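S locus protein 11 (PDB 6KYW) probably acts as the secreted, cysteine-rich pollen determinant by which Brassica stigmas recognise and reject self pollen, a small defensin-like ligand of a stigma receptor. Local coordinates at residues C[14-19]-C[37-42]. Residues are numbered along the deposited sequence; the frame is centred on the assembly and turned at random.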
ATOM      1  N   THR C  14      -5.021 -20.358  -4.708  1.00 70.42           N
ATOM      2  CA  THR C  14      -4.942 -21.345  -5.782  1.00 64.02           C
ATOM      3  C   THR C  14      -6.173 -21.286  -6.674  1.00 63.77           C
ATOM      4  O   THR C  14      -6.064 -21.503  -7.886  1.00 69.13           O
ATOM      5  CB  THR C  14      -4.747 -22.774  -5.236  1.00 64.61           C
ATOM      6  OG1 THR C  14      -5.705 -23.040  -4.210  1.00 69.98           O
ATOM      7  CG2 THR C  14      -3.302 -22.988  -4.690  1.00 60.47           C
ATOM      8  N   LEU C  15      -7.348 -20.977  -6.113  1.00 61.60           N
ATOM      9  CA  LEU C  15      -8.525 -20.839  -6.966  1.00 64.21           C
ATOM     10  C   LEU C  15      -8.420 -19.632  -7.876  1.00 65.97           C
ATOM     11  O   LEU C  15      -8.930 -19.662  -9.002  1.00 64.62           O
ATOM     12  CB  LEU C  15      -9.810 -20.738  -6.146  1.00 67.41           C
ATOM     13  CG  LEU C  15     -10.130 -21.877  -5.188  1.00 80.82           C
ATOM     14  CD1 LEU C  15     -11.457 -21.611  -4.472  1.00 78.59           C
ATOM     15  CD2 LEU C  15     -10.152 -23.204  -5.945  1.00 71.66           C
ATOM     16  N   GLU C  16      -7.795 -18.558  -7.401  1.00 64.64           N
ATOM     17  CA  GLU C  16      -7.567 -17.411  -8.263  1.00 61.95           C
ATOM     18  C   GLU C  16      -6.546 -17.738  -9.347  1.00 61.98           C
ATOM     19  O   GLU C  16      -6.657 -17.241 -10.471  1.00 64.37           O
ATOM     20  CB  GLU C  16      -7.126 -16.223  -7.413  1.00 62.13           C
ATOM     21  CG  GLU C  16      -7.208 -14.872  -8.094  1.00 56.90           C
ATOM     22  CD  GLU C  16      -8.596 -14.244  -8.053  1.00 63.14           C
ATOM     23  OE1 GLU C  16      -9.562 -14.863  -7.545  1.00 60.80           O
ATOM     24  OE2 GLU C  16      -8.710 -13.108  -8.545  1.00 56.10           O
ATOM     25  N   GLU C  17      -5.568 -18.592  -9.035  1.00 62.58           N
ATOM     26  CA  GLU C  17      -4.610 -19.029 -10.044  1.00 66.12           C
ATOM     27  C   GLU C  17      -5.299 -19.799 -11.165  1.00 67.68           C
ATOM     28  O   GLU C  17      -4.904 -19.695 -12.333  1.00 67.51           O
ATOM     29  CB  GLU C  17      -3.523 -19.886  -9.402  1.00 67.58           C
ATOM     30  CG  GLU C  17      -2.561 -20.512 -10.397  1.00 70.37           C
ATOM     31  CD  GLU C  17      -1.434 -19.568 -10.767  1.00 78.43           C
ATOM     32  OE1 GLU C  17      -0.494 -19.976 -11.486  1.00 71.01           O
ATOM     33  OE2 GLU C  17      -1.484 -18.408 -10.320  1.00 73.17           O
ATOM     34  N   GLU C  18      -6.329 -20.579 -10.832  1.00 68.37           N
ATOM     35  CA  GLU C  18      -7.111 -21.229 -11.877  1.00 70.04           C
ATOM     36  C   GLU C  18      -7.933 -20.210 -12.653  1.00 69.07           C
ATOM     37  O   GLU C  18      -8.092 -20.317 -13.872  1.00 69.05           O
ATOM     38  CB  GLU C  18      -7.998 -22.316 -11.266  1.00 70.75           C
ATOM     39  CG  GLU C  18      -7.227 -23.588 -10.898  1.00 75.94           C
ATOM     40  CD  GLU C  18      -5.983 -23.818 -11.786  1.00104.74           C
ATOM     41  OE1 GLU C  18      -4.868 -23.390 -11.391  1.00 91.93           O
ATOM     42  OE2 GLU C  18      -6.114 -24.438 -12.872  1.00 95.52           O
ATOM     43  N   LYS C  19      -8.432 -19.191 -11.966  1.00 63.82           N
ATOM     44  CA  LYS C  19      -9.170 -18.138 -12.643  1.00 64.35           C
ATOM     45  C   LYS C  19      -8.279 -17.348 -13.609  1.00 66.56           C
ATOM     46  O   LYS C  19      -8.769 -16.877 -14.637  1.00 66.62           O
ATOM     47  CB  LYS C  19      -9.817 -17.228 -11.590  1.00 65.84           C
ATOM     48  CG  LYS C  19     -10.534 -16.003 -12.135  1.00 76.26           C
ATOM     49  CD  LYS C  19     -12.051 -16.164 -12.117  1.00 79.46           C
ATOM     50  CE  LYS C  19     -12.750 -14.963 -12.779  1.00 77.65           C
ATOM     51  NZ  LYS C  19     -12.579 -14.922 -14.270  1.00 78.71           N
ATOM     52  N   ASN C  37      -1.854  -4.667  -0.647  1.00 38.23           N
ATOM     53  CA  ASN C  37      -2.779  -5.789  -0.505  1.00 37.92           C
ATOM     54  C   ASN C  37      -3.667  -5.966  -1.747  1.00 36.40           C
ATOM     55  O   ASN C  37      -4.887  -6.120  -1.650  1.00 34.39           O
ATOM     56  CB  ASN C  37      -3.631  -5.643   0.758  1.00 30.08           C
ATOM     57  CG  ASN C  37      -4.354  -6.947   1.129  1.00 36.41           C
ATOM     58  OD1 ASN C  37      -3.796  -8.044   1.024  1.00 37.22           O
ATOM     59  ND2 ASN C  37      -5.602  -6.825   1.547  1.00 32.38           N
ATOM     60  N   THR C  38      -3.044  -5.976  -2.927  1.00 35.93           N
ATOM     61  CA  THR C  38      -3.732  -6.373  -4.160  1.00 37.14           C
ATOM     62  C   THR C  38      -2.953  -7.493  -4.840  1.00 35.85           C
ATOM     63  O   THR C  38      -1.752  -7.667  -4.611  1.00 38.94           O
ATOM     64  CB  THR C  38      -3.923  -5.207  -5.165  1.00 31.82           C
ATOM     65  OG1 THR C  38      -2.655  -4.804  -5.713  1.00 31.92           O
ATOM     66  CG2 THR C  38      -4.610  -4.024  -4.521  1.00 30.24           C
ATOM     67  N   HIS C  39      -3.660  -8.255  -5.683  1.00 38.83           N
ATOM     68  CA  HIS C  39      -3.036  -9.213  -6.592  1.00 42.47           C
ATOM     69  C   HIS C  39      -3.608  -9.027  -8.000  1.00 46.54           C
ATOM     70  O   HIS C  39      -4.666  -8.409  -8.190  1.00 39.84           O
ATOM     71  CB  HIS C  39      -3.242 -10.656  -6.111  1.00 39.39           C
ATOM     72  CG  HIS C  39      -4.670 -11.109  -6.139  1.00 41.13           C
ATOM     73  ND1 HIS C  39      -5.574 -10.788  -5.150  1.00 44.12           N
ATOM     74  CD2 HIS C  39      -5.348 -11.861  -7.037  1.00 41.07           C
ATOM     75  CE1 HIS C  39      -6.750 -11.315  -5.442  1.00 43.23           C
ATOM     76  NE2 HIS C  39      -6.637 -11.977  -6.578  1.00 41.22           N
ATOM     77  N   SER C  40      -2.898  -9.563  -8.999  1.00 41.86           N
ATOM     78  CA  SER C  40      -3.344  -9.475 -10.385  1.00 41.63           C
ATOM     79  C   SER C  40      -3.216 -10.809 -11.116  1.00 44.83           C
ATOM     80  O   SER C  40      -2.329 -11.622 -10.832  1.00 43.58           O
ATOM     81  CB  SER C  40      -2.564  -8.403 -11.162  1.00 40.34           C
ATOM     82  OG  SER C  40      -1.177  -8.706 -11.224  1.00 41.38           O
ATOM     83  N   CYS C  41      -4.116 -11.012 -12.078  1.00 46.42           N
ATOM     84  CA  CYS C  41      -4.033 -12.095 -13.059  1.00 48.61           C
ATOM     85  C   CYS C  41      -3.499 -11.537 -14.378  1.00 46.35           C
ATOM     86  O   CYS C  41      -4.112 -10.647 -14.972  1.00 45.54           O
ATOM     87  CB  CYS C  41      -5.406 -12.728 -13.268  1.00 48.37           C
ATOM     88  SG  CYS C  41      -5.839 -14.001 -12.043  1.00 58.75           S
ATOM     89  N   ASP C  42      -2.352 -12.033 -14.825  1.00 43.58           N
ATOM     90  CA  ASP C  42      -1.773 -11.571 -16.082  1.00 46.10           C
ATOM     91  C   ASP C  42      -1.217 -12.766 -16.848  1.00 53.67           C
ATOM     92  O   ASP C  42      -0.989 -13.841 -16.289  1.00 49.70           O
ATOM     93  CB  ASP C  42      -0.656 -10.540 -15.868  1.00 44.58           C
ATOM     94  CG  ASP C  42      -1.048  -9.456 -14.886  1.00 51.03           C
ATOM     95  OD1 ASP C  42      -1.488  -8.369 -15.327  1.00 55.98           O
ATOM     96  OD2 ASP C  42      -0.929  -9.697 -13.663  1.00 54.64           O
TER
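Glu16 and His39 supply the polar half of the contact between helix and sheet, a buried histidine-carboxylate pair. His39 NE2 donates to Glu16 OE2 over 3.1 Å with an N-H...O angle of 160°, a fairly straight bond. The acceptor lies close to the imidazole plane, at the ring edge, whereas the donor meets OE2 from well above the carboxylate plane; the planes stand 81° apart. The first torsion (chi1 -164°) sets Glu16 CG anti to the backbone N and beside the ring edge, 3.3 Å from His39 NE2; the bend at chi2 then turns OE2 to the N-H. Beside this pair, Cys41 SG rests 3.7 Å from Glu16 O and 4.3 Å from Glu16 CG.

In the second shell, Glu16 OE2 also forms a salt bridge with Lys8, which should help keep the carboxylate ionised, and His39 ND1 is hydrogen-bonded to Gly10 O, which holds the imidazole against rotation. As a carbonyl oxygen can only accept, both ring nitrogens donate and the ring is probably protonated, a charge the buried carboxylate would help to stabilise. A glutamine in place of Glu16 would probably deprive Lys8 of this countercharge and leave His39 NE2 with, at most, a neutral acceptor.

The Cys20-Cys41 disulfide ties the end of helix 14-20 to the central strand 38-43, a link characteristic of the cysteine-stabilised alpha-beta fold of defensin-like proteins. That strand, antiparallel to 5-9 and 29-33, runs roughly parallel to the helix, which lies along one face of the sheet, Glu16 touching Phe6 on one outer strand and Cys31 on the other.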